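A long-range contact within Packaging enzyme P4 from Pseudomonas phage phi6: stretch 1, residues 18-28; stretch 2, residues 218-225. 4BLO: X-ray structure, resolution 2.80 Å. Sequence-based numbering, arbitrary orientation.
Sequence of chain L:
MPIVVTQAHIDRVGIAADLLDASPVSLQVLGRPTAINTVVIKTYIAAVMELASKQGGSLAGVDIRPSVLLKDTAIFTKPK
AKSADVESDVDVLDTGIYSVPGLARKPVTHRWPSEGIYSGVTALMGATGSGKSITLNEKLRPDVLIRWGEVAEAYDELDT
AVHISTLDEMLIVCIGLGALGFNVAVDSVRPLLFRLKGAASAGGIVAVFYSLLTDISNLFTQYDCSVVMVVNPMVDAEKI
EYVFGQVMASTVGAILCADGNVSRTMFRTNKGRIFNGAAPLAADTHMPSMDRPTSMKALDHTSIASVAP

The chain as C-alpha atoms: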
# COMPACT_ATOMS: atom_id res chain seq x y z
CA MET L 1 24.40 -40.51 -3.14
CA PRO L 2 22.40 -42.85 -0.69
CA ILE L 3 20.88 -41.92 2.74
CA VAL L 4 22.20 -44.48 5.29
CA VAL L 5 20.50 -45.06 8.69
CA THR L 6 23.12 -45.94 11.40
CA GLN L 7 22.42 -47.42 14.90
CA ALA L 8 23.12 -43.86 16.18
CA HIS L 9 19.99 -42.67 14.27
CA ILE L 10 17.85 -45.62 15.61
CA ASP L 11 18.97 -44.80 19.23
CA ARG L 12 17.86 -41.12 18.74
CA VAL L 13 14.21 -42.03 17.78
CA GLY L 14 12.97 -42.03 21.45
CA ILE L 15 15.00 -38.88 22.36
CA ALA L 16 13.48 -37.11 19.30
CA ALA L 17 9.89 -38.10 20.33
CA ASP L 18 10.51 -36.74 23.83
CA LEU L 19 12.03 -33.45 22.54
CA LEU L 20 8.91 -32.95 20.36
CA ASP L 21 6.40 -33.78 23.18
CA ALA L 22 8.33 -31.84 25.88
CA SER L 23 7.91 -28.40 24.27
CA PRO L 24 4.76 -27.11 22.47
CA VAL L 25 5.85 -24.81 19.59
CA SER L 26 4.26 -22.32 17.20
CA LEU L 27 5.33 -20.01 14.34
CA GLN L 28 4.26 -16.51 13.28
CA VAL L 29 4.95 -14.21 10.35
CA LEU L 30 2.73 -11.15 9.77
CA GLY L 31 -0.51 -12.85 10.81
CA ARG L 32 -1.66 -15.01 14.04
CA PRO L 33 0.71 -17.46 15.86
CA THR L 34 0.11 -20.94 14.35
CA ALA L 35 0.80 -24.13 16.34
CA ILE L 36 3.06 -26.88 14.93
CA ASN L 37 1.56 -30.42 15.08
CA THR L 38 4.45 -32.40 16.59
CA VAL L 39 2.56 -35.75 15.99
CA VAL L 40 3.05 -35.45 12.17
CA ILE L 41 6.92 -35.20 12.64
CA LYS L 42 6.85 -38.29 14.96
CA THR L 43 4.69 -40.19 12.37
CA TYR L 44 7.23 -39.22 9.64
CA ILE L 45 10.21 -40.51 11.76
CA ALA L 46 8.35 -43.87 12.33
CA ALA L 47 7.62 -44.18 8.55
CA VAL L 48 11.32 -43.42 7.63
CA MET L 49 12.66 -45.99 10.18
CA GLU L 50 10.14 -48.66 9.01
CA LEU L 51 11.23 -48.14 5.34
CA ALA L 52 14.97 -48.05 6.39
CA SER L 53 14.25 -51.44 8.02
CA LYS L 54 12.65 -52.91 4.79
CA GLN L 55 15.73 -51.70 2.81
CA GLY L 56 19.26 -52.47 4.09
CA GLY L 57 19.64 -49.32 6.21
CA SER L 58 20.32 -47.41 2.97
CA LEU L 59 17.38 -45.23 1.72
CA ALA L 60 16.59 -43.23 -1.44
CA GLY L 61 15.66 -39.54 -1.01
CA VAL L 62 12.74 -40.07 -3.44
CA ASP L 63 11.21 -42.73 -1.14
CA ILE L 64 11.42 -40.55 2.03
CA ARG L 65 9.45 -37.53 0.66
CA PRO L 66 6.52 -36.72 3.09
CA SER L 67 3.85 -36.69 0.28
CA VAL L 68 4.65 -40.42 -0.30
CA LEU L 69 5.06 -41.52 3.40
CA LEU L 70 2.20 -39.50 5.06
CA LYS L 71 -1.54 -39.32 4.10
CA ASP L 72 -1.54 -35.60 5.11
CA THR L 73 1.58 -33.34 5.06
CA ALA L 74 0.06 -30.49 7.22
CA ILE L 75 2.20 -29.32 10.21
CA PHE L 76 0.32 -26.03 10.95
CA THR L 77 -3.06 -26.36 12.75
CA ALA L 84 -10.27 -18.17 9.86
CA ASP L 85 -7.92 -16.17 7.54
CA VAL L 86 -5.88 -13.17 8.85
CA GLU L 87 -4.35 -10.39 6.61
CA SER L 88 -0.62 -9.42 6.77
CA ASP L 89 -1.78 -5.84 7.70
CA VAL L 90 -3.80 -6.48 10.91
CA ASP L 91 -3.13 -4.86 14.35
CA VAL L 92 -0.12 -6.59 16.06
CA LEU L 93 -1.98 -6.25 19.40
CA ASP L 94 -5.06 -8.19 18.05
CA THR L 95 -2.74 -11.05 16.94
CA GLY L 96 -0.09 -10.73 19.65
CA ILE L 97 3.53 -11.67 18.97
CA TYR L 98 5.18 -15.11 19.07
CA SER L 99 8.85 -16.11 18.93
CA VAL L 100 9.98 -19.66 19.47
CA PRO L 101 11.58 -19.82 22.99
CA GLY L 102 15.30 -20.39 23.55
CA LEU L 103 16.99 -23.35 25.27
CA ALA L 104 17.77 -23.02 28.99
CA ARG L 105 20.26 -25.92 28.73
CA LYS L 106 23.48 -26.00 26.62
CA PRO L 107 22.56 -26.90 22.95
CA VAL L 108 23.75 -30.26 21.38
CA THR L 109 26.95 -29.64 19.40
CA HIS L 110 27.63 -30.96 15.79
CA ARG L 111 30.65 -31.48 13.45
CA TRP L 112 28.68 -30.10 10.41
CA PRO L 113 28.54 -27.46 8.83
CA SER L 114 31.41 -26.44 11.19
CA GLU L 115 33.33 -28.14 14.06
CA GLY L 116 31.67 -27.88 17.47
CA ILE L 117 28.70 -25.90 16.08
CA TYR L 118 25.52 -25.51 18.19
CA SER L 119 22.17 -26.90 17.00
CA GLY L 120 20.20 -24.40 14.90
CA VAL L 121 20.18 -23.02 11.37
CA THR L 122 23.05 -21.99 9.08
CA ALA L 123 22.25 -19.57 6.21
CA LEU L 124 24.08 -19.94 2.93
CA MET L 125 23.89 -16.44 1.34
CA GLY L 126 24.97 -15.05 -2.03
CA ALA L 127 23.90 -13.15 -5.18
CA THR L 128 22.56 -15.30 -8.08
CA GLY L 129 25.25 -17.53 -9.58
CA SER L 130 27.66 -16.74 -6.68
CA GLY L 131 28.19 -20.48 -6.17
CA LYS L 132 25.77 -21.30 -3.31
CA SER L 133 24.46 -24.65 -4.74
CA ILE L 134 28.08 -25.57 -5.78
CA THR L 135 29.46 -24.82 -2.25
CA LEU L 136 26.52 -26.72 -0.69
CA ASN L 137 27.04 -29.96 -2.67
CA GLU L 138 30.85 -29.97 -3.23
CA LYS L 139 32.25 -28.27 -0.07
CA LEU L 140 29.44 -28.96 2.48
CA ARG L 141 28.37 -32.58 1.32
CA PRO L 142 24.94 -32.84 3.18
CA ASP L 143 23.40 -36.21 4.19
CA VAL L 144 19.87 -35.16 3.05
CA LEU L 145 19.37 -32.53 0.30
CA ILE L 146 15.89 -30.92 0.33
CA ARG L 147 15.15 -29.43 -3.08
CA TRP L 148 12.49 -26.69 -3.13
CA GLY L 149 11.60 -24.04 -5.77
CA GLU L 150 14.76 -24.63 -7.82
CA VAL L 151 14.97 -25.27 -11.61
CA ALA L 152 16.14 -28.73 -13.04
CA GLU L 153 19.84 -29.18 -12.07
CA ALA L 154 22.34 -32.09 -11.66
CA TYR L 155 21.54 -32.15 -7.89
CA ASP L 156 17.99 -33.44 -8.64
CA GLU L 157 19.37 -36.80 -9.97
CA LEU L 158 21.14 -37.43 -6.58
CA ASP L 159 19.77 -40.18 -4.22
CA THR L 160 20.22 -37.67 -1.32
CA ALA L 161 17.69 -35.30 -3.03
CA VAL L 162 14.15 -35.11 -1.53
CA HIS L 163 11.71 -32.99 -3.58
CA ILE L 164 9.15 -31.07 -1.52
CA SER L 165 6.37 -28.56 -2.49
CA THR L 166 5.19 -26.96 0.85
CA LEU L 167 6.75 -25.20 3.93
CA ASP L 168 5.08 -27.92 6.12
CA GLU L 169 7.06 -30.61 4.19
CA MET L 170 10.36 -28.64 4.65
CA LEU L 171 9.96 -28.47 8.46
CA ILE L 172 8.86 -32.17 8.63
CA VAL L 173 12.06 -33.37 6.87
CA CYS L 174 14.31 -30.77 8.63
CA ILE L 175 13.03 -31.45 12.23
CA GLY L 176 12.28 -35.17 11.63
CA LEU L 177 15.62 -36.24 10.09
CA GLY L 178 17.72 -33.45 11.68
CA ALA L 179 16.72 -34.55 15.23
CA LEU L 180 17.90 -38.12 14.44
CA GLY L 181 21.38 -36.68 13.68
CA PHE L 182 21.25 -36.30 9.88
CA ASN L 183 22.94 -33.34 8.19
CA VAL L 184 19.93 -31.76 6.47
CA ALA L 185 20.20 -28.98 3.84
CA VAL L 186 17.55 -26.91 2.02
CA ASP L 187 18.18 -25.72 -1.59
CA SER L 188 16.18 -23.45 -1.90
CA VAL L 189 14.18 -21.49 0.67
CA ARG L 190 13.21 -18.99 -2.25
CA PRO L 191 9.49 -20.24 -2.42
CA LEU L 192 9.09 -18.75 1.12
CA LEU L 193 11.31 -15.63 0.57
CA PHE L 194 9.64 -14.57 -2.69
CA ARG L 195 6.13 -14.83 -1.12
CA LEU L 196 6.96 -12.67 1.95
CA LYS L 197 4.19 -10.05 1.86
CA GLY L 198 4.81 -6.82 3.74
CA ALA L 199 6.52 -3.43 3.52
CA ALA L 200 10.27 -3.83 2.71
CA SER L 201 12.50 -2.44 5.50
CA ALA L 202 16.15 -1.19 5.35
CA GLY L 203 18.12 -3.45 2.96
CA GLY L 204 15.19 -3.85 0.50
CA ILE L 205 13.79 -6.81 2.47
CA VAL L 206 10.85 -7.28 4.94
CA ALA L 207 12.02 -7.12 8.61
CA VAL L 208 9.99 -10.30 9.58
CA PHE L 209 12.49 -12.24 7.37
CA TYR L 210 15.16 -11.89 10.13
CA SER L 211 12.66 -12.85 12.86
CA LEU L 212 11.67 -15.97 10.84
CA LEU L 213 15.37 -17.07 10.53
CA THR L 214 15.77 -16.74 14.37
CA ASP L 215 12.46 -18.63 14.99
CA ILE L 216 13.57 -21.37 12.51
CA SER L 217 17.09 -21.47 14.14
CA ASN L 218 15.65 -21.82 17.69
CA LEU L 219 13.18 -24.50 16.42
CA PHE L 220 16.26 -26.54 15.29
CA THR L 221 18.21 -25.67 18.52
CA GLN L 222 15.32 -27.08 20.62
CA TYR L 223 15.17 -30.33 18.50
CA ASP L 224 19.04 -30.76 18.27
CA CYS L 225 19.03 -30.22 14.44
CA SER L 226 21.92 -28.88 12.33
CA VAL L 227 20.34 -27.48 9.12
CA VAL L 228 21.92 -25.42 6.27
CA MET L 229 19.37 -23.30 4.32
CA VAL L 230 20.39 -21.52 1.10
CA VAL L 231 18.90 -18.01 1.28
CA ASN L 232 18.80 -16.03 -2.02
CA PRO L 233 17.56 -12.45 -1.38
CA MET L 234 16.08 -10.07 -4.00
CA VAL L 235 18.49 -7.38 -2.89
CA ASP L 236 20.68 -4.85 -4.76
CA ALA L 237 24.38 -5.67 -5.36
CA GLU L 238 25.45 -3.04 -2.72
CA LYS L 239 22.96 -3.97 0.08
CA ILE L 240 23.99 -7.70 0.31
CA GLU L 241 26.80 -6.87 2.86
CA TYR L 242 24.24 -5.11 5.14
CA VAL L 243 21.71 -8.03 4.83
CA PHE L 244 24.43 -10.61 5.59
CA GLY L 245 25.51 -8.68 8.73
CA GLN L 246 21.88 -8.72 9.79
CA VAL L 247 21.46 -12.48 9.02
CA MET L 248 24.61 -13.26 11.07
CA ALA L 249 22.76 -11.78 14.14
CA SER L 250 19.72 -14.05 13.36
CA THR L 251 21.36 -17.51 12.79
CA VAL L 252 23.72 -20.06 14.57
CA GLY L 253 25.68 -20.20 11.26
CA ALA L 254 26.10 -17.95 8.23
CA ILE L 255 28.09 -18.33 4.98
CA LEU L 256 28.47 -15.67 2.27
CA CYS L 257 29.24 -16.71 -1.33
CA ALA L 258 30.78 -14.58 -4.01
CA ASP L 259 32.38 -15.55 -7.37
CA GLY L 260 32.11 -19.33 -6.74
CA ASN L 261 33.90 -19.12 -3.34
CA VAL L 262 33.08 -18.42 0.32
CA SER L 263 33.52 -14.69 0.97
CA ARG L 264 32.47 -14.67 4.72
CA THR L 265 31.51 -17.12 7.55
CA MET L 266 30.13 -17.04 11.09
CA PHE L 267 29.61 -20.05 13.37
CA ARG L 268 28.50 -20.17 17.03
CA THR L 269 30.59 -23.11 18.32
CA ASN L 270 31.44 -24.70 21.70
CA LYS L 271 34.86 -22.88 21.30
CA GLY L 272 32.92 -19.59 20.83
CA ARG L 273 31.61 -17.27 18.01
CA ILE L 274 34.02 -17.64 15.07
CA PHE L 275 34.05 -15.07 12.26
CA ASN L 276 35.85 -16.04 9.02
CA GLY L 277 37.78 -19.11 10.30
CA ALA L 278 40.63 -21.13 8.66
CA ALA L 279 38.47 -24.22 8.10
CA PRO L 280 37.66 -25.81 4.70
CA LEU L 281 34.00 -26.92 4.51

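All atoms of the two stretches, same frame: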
# COMPACT_ATOMS: atom_id res chain seq x y z
N ASP L 18 10.59 -37.45 22.56
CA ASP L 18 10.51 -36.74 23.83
C ASP L 18 10.69 -35.26 23.61
O ASP L 18 9.85 -34.50 24.08
CB ASP L 18 11.54 -37.28 24.82
CG ASP L 18 11.14 -38.64 25.34
OD1 ASP L 18 10.19 -38.71 26.14
OD2 ASP L 18 11.80 -39.63 24.95
N LEU L 19 11.74 -34.86 22.84
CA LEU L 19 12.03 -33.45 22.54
C LEU L 19 10.81 -32.76 21.95
O LEU L 19 10.50 -31.63 22.33
CB LEU L 19 13.21 -33.32 21.57
CG LEU L 19 14.62 -33.59 22.11
CD1 LEU L 19 15.57 -33.93 20.99
CD2 LEU L 19 15.16 -32.39 22.91
N LEU L 20 10.10 -33.45 21.04
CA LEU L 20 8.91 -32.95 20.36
C LEU L 20 7.72 -32.79 21.32
O LEU L 20 7.03 -31.76 21.27
CB LEU L 20 8.55 -33.87 19.17
CG LEU L 20 9.47 -33.80 17.95
CD1 LEU L 20 9.35 -35.04 17.12
CD2 LEU L 20 9.19 -32.58 17.09
N ASP L 21 7.50 -33.78 22.21
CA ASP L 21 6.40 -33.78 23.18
C ASP L 21 6.63 -32.82 24.34
O ASP L 21 5.67 -32.26 24.87
CB ASP L 21 6.17 -35.20 23.73
CG ASP L 21 5.65 -36.21 22.72
OD1 ASP L 21 5.56 -35.87 21.52
OD2 ASP L 21 5.35 -37.35 23.13
N ALA L 22 7.90 -32.67 24.75
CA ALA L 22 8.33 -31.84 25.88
C ALA L 22 7.96 -30.37 25.72
O ALA L 22 7.50 -29.75 26.68
CB ALA L 22 9.83 -31.97 26.08
N SER L 23 8.17 -29.81 24.52
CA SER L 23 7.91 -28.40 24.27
C SER L 23 6.87 -28.15 23.16
O SER L 23 7.11 -28.52 21.99
CB SER L 23 9.21 -27.67 23.94
OG SER L 23 9.83 -28.20 22.77
N PRO L 24 5.73 -27.49 23.51
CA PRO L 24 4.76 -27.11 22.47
C PRO L 24 5.26 -25.87 21.72
O PRO L 24 5.63 -24.88 22.36
CB PRO L 24 3.47 -26.85 23.25
CG PRO L 24 3.89 -26.59 24.65
CD PRO L 24 5.33 -26.97 24.83
N VAL L 25 5.33 -25.93 20.38
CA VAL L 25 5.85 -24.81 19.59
C VAL L 25 4.81 -24.28 18.61
O VAL L 25 3.86 -24.97 18.24
CB VAL L 25 7.18 -25.11 18.85
CG1 VAL L 25 8.33 -25.27 19.82
CG2 VAL L 25 7.06 -26.33 17.92
N SER L 26 5.05 -23.04 18.18
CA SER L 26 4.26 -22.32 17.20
C SER L 26 5.19 -21.54 16.26
O SER L 26 6.41 -21.58 16.42
CB SER L 26 3.28 -21.38 17.88
OG SER L 26 2.30 -22.09 18.63
N LEU L 27 4.60 -20.85 15.29
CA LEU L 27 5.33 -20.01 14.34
C LEU L 27 4.44 -18.87 13.94
O LEU L 27 3.21 -18.99 13.98
CB LEU L 27 5.83 -20.80 13.13
CG LEU L 27 7.03 -20.18 12.42
CD1 LEU L 27 8.33 -20.52 13.12
CD2 LEU L 27 7.09 -20.61 10.98
N GLN L 28 4.99 -17.69 13.69
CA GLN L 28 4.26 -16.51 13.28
C GLN L 28 5.08 -15.74 12.26
O GLN L 28 6.31 -15.69 12.36
CB GLN L 28 3.94 -15.63 14.49
CG GLN L 28 2.85 -14.59 14.23
CD GLN L 28 2.90 -13.43 15.19
OE1 GLN L 28 3.87 -13.21 15.92
NE2 GLN L 28 1.85 -12.65 15.22
N ASN L 218 15.99 -21.38 16.33
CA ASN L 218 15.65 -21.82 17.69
C ASN L 218 14.82 -23.12 17.67
O ASN L 218 15.00 -23.98 18.54
CB ASN L 218 14.95 -20.72 18.48
CG ASN L 218 15.80 -19.50 18.76
OD1 ASN L 218 15.27 -18.39 18.95
ND2 ASN L 218 17.11 -19.66 18.83
N LEU L 219 13.97 -23.29 16.64
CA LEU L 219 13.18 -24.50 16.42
C LEU L 219 14.13 -25.70 16.24
O LEU L 219 13.91 -26.76 16.82
CB LEU L 219 12.30 -24.29 15.17
CG LEU L 219 10.84 -24.76 15.18
CD1 LEU L 219 10.07 -24.27 16.38
CD2 LEU L 219 10.13 -24.31 13.93
N PHE L 220 15.24 -25.50 15.50
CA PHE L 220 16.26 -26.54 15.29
C PHE L 220 17.14 -26.71 16.53
O PHE L 220 17.56 -27.83 16.80
CB PHE L 220 17.12 -26.23 14.06
CG PHE L 220 16.37 -26.23 12.75
CD1 PHE L 220 15.29 -27.07 12.54
CD2 PHE L 220 16.78 -25.41 11.70
CE1 PHE L 220 14.60 -27.07 11.32
CE2 PHE L 220 16.11 -25.43 10.48
CZ PHE L 220 15.02 -26.25 10.29
N THR L 221 17.40 -25.62 17.29
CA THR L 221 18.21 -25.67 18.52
C THR L 221 17.50 -26.52 19.58
O THR L 221 18.14 -27.32 20.25
CB THR L 221 18.52 -24.25 19.04
OG1 THR L 221 19.05 -23.46 17.97
CG2 THR L 221 19.48 -24.26 20.23
N GLN L 222 16.17 -26.36 19.68
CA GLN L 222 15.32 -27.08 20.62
C GLN L 222 15.22 -28.59 20.27
O GLN L 222 15.07 -29.40 21.19
CB GLN L 222 13.93 -26.47 20.61
CG GLN L 222 13.29 -26.47 21.98
CD GLN L 222 12.22 -25.42 22.08
OE1 GLN L 222 11.17 -25.53 21.44
NE2 GLN L 222 12.45 -24.39 22.90
N TYR L 223 15.30 -28.95 18.96
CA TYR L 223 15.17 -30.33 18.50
C TYR L 223 16.52 -30.95 18.05
O TYR L 223 16.54 -31.98 17.38
CB TYR L 223 14.11 -30.42 17.39
CG TYR L 223 12.74 -29.97 17.85
CD1 TYR L 223 12.15 -30.51 18.98
CD2 TYR L 223 12.03 -29.01 17.14
CE1 TYR L 223 10.90 -30.09 19.42
CE2 TYR L 223 10.77 -28.58 17.56
CZ TYR L 223 10.20 -29.13 18.69
OH TYR L 223 8.95 -28.72 19.11
N ASP L 224 17.65 -30.35 18.49
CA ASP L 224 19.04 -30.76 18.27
C ASP L 224 19.39 -30.99 16.79
O ASP L 224 20.19 -31.88 16.47
CB ASP L 224 19.38 -32.03 19.09
CG ASP L 224 19.10 -31.96 20.57
OD1 ASP L 224 19.21 -30.85 21.16
OD2 ASP L 224 18.85 -33.03 21.17
N CYS L 225 18.81 -30.16 15.89
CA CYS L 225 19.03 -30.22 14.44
C CYS L 225 20.16 -29.28 14.02
O CYS L 225 20.30 -28.19 14.58
CB CYS L 225 17.76 -29.88 13.67
SG CYS L 225 16.31 -30.89 14.09

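Two weak hydrogen bonds, both meeting at Ser23, are the polar links between the stretches. The hydroxyl of Tyr223 donates to the backbone carbonyl of Ser23 (Tyr223 OH to Ser23 O, 3.4 Å), and Ser23 OG donates to Gln222 OE1 at 3.3 Å. Ser23 is the first residue to leave helical geometry after the helix that carries Leu19 and Leu20; its CA-to-CB bond points toward the second stretch, and chi1 is in the p rotamer. Both bonds are long; the larger part of the contact is packing, centred on Tyr223.

Tyr223 gives up more surface than any other residue here, 113 of the 467 Å² buried. Its CA-to-CB bond runs sideways, but the ring reaches across to the end of the first helix. Leu20 CD2 lies over one face of the Tyr223 ring, 4.0 Å from its centroid and 17° off the normal, a CH-pi arrangement. At the ring edge sit Leu19 O, 3.3 Å from Tyr223 CE1, and Val25 CG2, 3.3 Å from Tyr223 OH.

The methyls of Leu19 also meet polar atoms: CD2 lies 3.5 Å from Gln222 O and CD1 3.4 Å from Asp224 OD2. Leu219 CD1 packs 3.9 Å from Val25 CB. More loosely, Leu219 CD2 lies 4.3 Å from Leu27 CD1, extending the apolar contact to the strand.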